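Rhodopsin (Todarodes pacificus, PDB 2Z73) detects light for low-intensity vision, turning isomerization of its bound retinal from 11-cis to all-trans into G-protein signalling that activates phospholipase C. Local coordinates at residues 244-256 / 346-358. Numbering follows the deposited sequence.
Sequences KELRKAQAGANAE and DDKDAETEIPAGE. With BOG (octyl beta-D-glucopyranoside), chain C.
K248 reaches from helix 246-256 to the C-terminal end of helix 346-351, where backbone carbonyls gather. Its CG stands anti to the backbone N (chi1 172°), and the chain runs extended past D349 O until it bends at the last torsion. There NZ donates to A350 O at 3.0 Å, from above the carbonyl plane. A weak hydrogen bond of 3.1 Å joins K248 NZ to T352 O, just beyond the helix. The carboxylate of E353 adds a long salt bridge to the same ammonium. With an alanine here, A350 O and T352 O would probably lose this donor and E353 its long-range partner.

Small residues line the meeting of the helical segments, whose axes come within 7.3 Å. A350 CB rests on the backbone of G252, 3.5 Å from G252 CA. A251 CB sits against D346 O and the CB of D349. D346 OD2 lies 3.3 Å from N254 CB. R247 NH1 and D349 OD2 form only a long salt bridge, with guanidinium and carboxylate planes turned 52° apart and no N-H directed at the oxygen. Farther along, I354 crosses E245 at about a right angle, its CD1 3.2 Å from E245 OE1.

Both segments are cytoplasmic: the contact joins the extension of transmembrane helix 6 to the C-terminal region. E256, at the other end, forms salt bridges with R133 and K146, and D347 OD2 lies 2.8 Å from octyl glucoside O3. A251, G252 and A350 form a small, apolar inner face. Charged residues and backbone carbonyls surround it, and one lysine ties down the end of the second helix.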
# COMPACT_ATOMS: atom_id res chain seq x y z
N LYS A 244 -27.82 -13.10 27.17
CA LYS A 244 -26.38 -13.31 27.11
C LYS A 244 -25.94 -13.34 25.64
O LYS A 244 -24.75 -13.27 25.34
CB LYS A 244 -26.01 -14.62 27.81
CG LYS A 244 -26.41 -14.70 29.29
CD LYS A 244 -26.00 -16.04 29.91
CE LYS A 244 -26.22 -16.09 31.43
NZ LYS A 244 -27.65 -16.03 31.85
N GLU A 245 -26.92 -13.46 24.75
CA GLU A 245 -26.70 -13.49 23.31
C GLU A 245 -26.21 -12.13 22.83
O GLU A 245 -25.96 -11.93 21.64
CB GLU A 245 -28.00 -13.86 22.60
CG GLU A 245 -29.23 -13.18 23.19
CD GLU A 245 -30.54 -13.80 22.75
OE1 GLU A 245 -30.90 -13.66 21.56
OE2 GLU A 245 -31.21 -14.44 23.59
N LEU A 246 -26.08 -11.20 23.77
CA LEU A 246 -25.60 -9.86 23.47
C LEU A 246 -24.09 -9.92 23.30
O LEU A 246 -23.51 -9.13 22.56
CB LEU A 246 -25.96 -8.92 24.62
CG LEU A 246 -25.38 -7.51 24.60
CD1 LEU A 246 -25.89 -6.75 23.40
CD2 LEU A 246 -25.76 -6.81 25.89
N ARG A 247 -23.47 -10.85 24.00
CA ARG A 247 -22.02 -11.04 23.94
C ARG A 247 -21.61 -11.28 22.49
O ARG A 247 -20.62 -10.72 22.02
CB ARG A 247 -21.62 -12.24 24.79
CG ARG A 247 -21.89 -12.08 26.28
CD ARG A 247 -21.74 -13.43 26.97
NE ARG A 247 -20.50 -14.09 26.57
CZ ARG A 247 -20.27 -15.39 26.70
NH1 ARG A 247 -19.11 -15.91 26.32
NH2 ARG A 247 -21.21 -16.18 27.21
N LYS A 248 -22.38 -12.11 21.80
CA LYS A 248 -22.11 -12.41 20.40
C LYS A 248 -21.87 -11.10 19.67
O LYS A 248 -20.76 -10.82 19.20
CB LYS A 248 -23.31 -13.14 19.78
CG LYS A 248 -23.24 -13.34 18.27
CD LYS A 248 -24.55 -13.90 17.74
CE LYS A 248 -24.59 -13.96 16.21
NZ LYS A 248 -23.70 -15.00 15.64
N ALA A 249 -22.91 -10.28 19.58
CA ALA A 249 -22.84 -8.99 18.91
C ALA A 249 -21.60 -8.20 19.32
O ALA A 249 -20.94 -7.60 18.47
CB ALA A 249 -24.09 -8.18 19.20
N GLN A 250 -21.29 -8.21 20.61
CA GLN A 250 -20.13 -7.47 21.10
C GLN A 250 -18.84 -8.00 20.49
O GLN A 250 -17.99 -7.23 20.04
CB GLN A 250 -20.05 -7.53 22.62
CG GLN A 250 -19.18 -6.45 23.24
CD GLN A 250 -19.80 -5.06 23.16
OE1 GLN A 250 -20.15 -4.58 22.07
NE2 GLN A 250 -19.93 -4.40 24.30
N ALA A 251 -18.68 -9.32 20.47
CA ALA A 251 -17.48 -9.93 19.91
C ALA A 251 -17.30 -9.49 18.46
O ALA A 251 -16.20 -9.15 18.03
CB ALA A 251 -17.58 -11.45 19.98
N GLY A 252 -18.40 -9.50 17.71
CA GLY A 252 -18.34 -9.10 16.32
C GLY A 252 -17.75 -7.72 16.16
O GLY A 252 -16.88 -7.51 15.32
N ALA A 253 -18.22 -6.78 16.97
CA ALA A 253 -17.73 -5.41 16.91
C ALA A 253 -16.24 -5.35 17.23
O ALA A 253 -15.50 -4.58 16.61
CB ALA A 253 -18.52 -4.53 17.87
N ASN A 254 -15.80 -6.15 18.19
CA ASN A 254 -14.39 -6.19 18.56
C ASN A 254 -13.58 -6.68 17.36
O ASN A 254 -12.59 -6.06 16.97
CB ASN A 254 -14.15 -7.16 19.73
CG ASN A 254 -14.57 -6.58 21.07
OD1 ASN A 254 -15.75 -6.37 21.33
ND2 ASN A 254 -13.59 -6.32 21.93
N ALA A 255 -14.03 -7.79 16.80
CA ALA A 255 -13.39 -8.41 15.65
C ALA A 255 -13.26 -7.40 14.51
O ALA A 255 -12.19 -7.24 13.93
CB ALA A 255 -14.19 -9.62 15.20
N GLU A 256 -14.35 -6.73 14.18
CA GLU A 256 -14.34 -5.74 13.11
C GLU A 256 -13.43 -4.57 13.47
O GLU A 256 -12.63 -4.10 12.65
CB GLU A 256 -15.76 -5.23 12.86
CG GLU A 256 -16.74 -6.31 12.46
CD GLU A 256 -16.41 -6.95 11.12
OE1 GLU A 256 -17.01 -7.99 10.80
OE2 GLU A 256 -15.55 -6.41 10.39
N ASP A 346 -12.95 -14.30 19.59
CA ASP A 346 -13.91 -13.26 19.21
C ASP A 346 -14.60 -13.54 17.87
O ASP A 346 -15.72 -13.09 17.65
CB ASP A 346 -13.24 -11.89 19.17
CG ASP A 346 -13.10 -11.26 20.55
OD1 ASP A 346 -12.34 -11.80 21.38
OD2 ASP A 346 -13.75 -10.22 20.80
N ASP A 347 -13.93 -14.26 16.98
CA ASP A 347 -14.53 -14.59 15.69
C ASP A 347 -15.50 -15.75 15.85
O ASP A 347 -16.49 -15.85 15.13
CB ASP A 347 -13.46 -14.95 14.66
CG ASP A 347 -12.70 -13.74 14.14
OD1 ASP A 347 -11.79 -13.26 14.84
OD2 ASP A 347 -13.03 -13.28 13.03
N LYS A 348 -15.20 -16.62 16.81
CA LYS A 348 -16.03 -17.79 17.08
C LYS A 348 -17.42 -17.35 17.54
O LYS A 348 -18.43 -17.71 16.92
CB LYS A 348 -15.38 -18.64 18.17
CG LYS A 348 -13.96 -19.07 17.83
CD LYS A 348 -13.30 -19.82 18.99
CE LYS A 348 -11.89 -20.25 18.63
NZ LYS A 348 -11.18 -20.88 19.79
N ASP A 349 -17.47 -16.57 18.61
CA ASP A 349 -18.72 -16.07 19.16
C ASP A 349 -19.48 -15.20 18.17
O ASP A 349 -20.70 -15.32 18.03
CB ASP A 349 -18.46 -15.27 20.44
CG ASP A 349 -17.86 -16.11 21.55
OD1 ASP A 349 -16.77 -16.69 21.34
OD2 ASP A 349 -18.48 -16.20 22.63
N ALA A 350 -18.76 -14.33 17.49
CA ALA A 350 -19.37 -13.43 16.52
C ALA A 350 -20.13 -14.18 15.43
O ALA A 350 -21.09 -13.65 14.86
CB ALA A 350 -18.29 -12.55 15.88
N GLU A 351 -19.72 -15.41 15.15
CA GLU A 351 -20.38 -16.19 14.11
C GLU A 351 -21.25 -17.32 14.62
O GLU A 351 -22.17 -17.76 13.93
CB GLU A 351 -19.32 -16.72 13.14
CG GLU A 351 -18.58 -15.60 12.42
CD GLU A 351 -17.36 -16.08 11.65
OE1 GLU A 351 -17.52 -16.96 10.78
OE2 GLU A 351 -16.25 -15.57 11.92
N THR A 352 -20.98 -17.80 15.83
CA THR A 352 -21.79 -18.87 16.41
C THR A 352 -23.21 -18.35 16.57
O THR A 352 -23.48 -17.51 17.44
CB THR A 352 -21.25 -19.32 17.79
OG1 THR A 352 -20.98 -18.17 18.60
CG2 THR A 352 -19.98 -20.14 17.62
N GLU A 353 -24.12 -18.84 15.73
CA GLU A 353 -25.51 -18.39 15.76
C GLU A 353 -26.30 -18.95 16.94
O GLU A 353 -25.95 -19.99 17.51
CB GLU A 353 -26.20 -18.76 14.45
CG GLU A 353 -27.50 -18.03 14.21
CD GLU A 353 -27.32 -16.52 14.22
OE1 GLU A 353 -26.58 -16.00 13.36
OE2 GLU A 353 -27.92 -15.85 15.09
N ILE A 354 -27.37 -18.25 17.30
CA ILE A 354 -28.24 -18.63 18.41
C ILE A 354 -29.48 -19.37 17.91
O ILE A 354 -30.25 -18.84 17.11
CB ILE A 354 -28.68 -17.40 19.21
CG1 ILE A 354 -29.29 -16.36 18.26
CG2 ILE A 354 -27.49 -16.81 19.96
CD1 ILE A 354 -29.88 -15.15 18.96
N PRO A 355 -29.70 -20.61 18.39
CA PRO A 355 -30.83 -21.46 18.02
C PRO A 355 -32.19 -21.08 18.60
O PRO A 355 -32.67 -21.72 19.53
CB PRO A 355 -30.38 -22.84 18.48
CG PRO A 355 -29.62 -22.51 19.73
CD PRO A 355 -28.79 -21.33 19.30
N ALA A 356 -32.83 -20.07 18.02
CA ALA A 356 -34.14 -19.62 18.49
C ALA A 356 -34.06 -19.11 19.92
O ALA A 356 -34.67 -19.67 20.83
CB ALA A 356 -35.15 -20.77 18.40
N GLY A 357 -33.30 -18.03 20.11
CA GLY A 357 -33.13 -17.47 21.44
C GLY A 357 -32.34 -18.44 22.29
O GLY A 357 -32.35 -18.37 23.51
N GLU A 358 -31.65 -19.36 21.61
CA GLU A 358 -30.85 -20.39 22.26
C GLU A 358 -31.75 -21.41 22.95
O GLU A 358 -31.49 -22.62 22.79
CB GLU A 358 -29.89 -19.77 23.29
CG GLU A 358 -28.53 -20.47 23.35
CD GLU A 358 -28.63 -21.94 23.72
OE1 GLU A 358 -28.85 -22.25 24.90
OE2 GLU A 358 -28.48 -22.79 22.81
C1 BOG C . -14.93 -10.15 8.13
O1 BOG C . -14.39 -8.91 7.99
C2 BOG C . -14.45 -10.51 9.51
O2 BOG C . -12.97 -10.55 9.62
C3 BOG C . -15.04 -11.84 9.68
O3 BOG C . -14.62 -12.17 10.95
C4 BOG C . -16.62 -11.74 9.53
O4 BOG C . -17.19 -13.00 9.69
C5 BOG C . -17.03 -11.38 8.17
O5 BOG C . -16.44 -10.09 8.02
C6 BOG C . -18.61 -11.27 8.02
O6 BOG C . -18.96 -10.90 6.59
C1' BOG C . -13.97 -8.97 6.65
C2' BOG C . -13.72 -7.58 6.37
C3' BOG C . -12.30 -7.61 5.92
C4' BOG C . -11.82 -6.39 6.48
C5' BOG C . -10.53 -6.17 5.79
C6' BOG C . -9.81 -5.43 6.77
C7' BOG C . -8.50 -5.27 6.12
C8' BOG C . -7.64 -5.15 7.25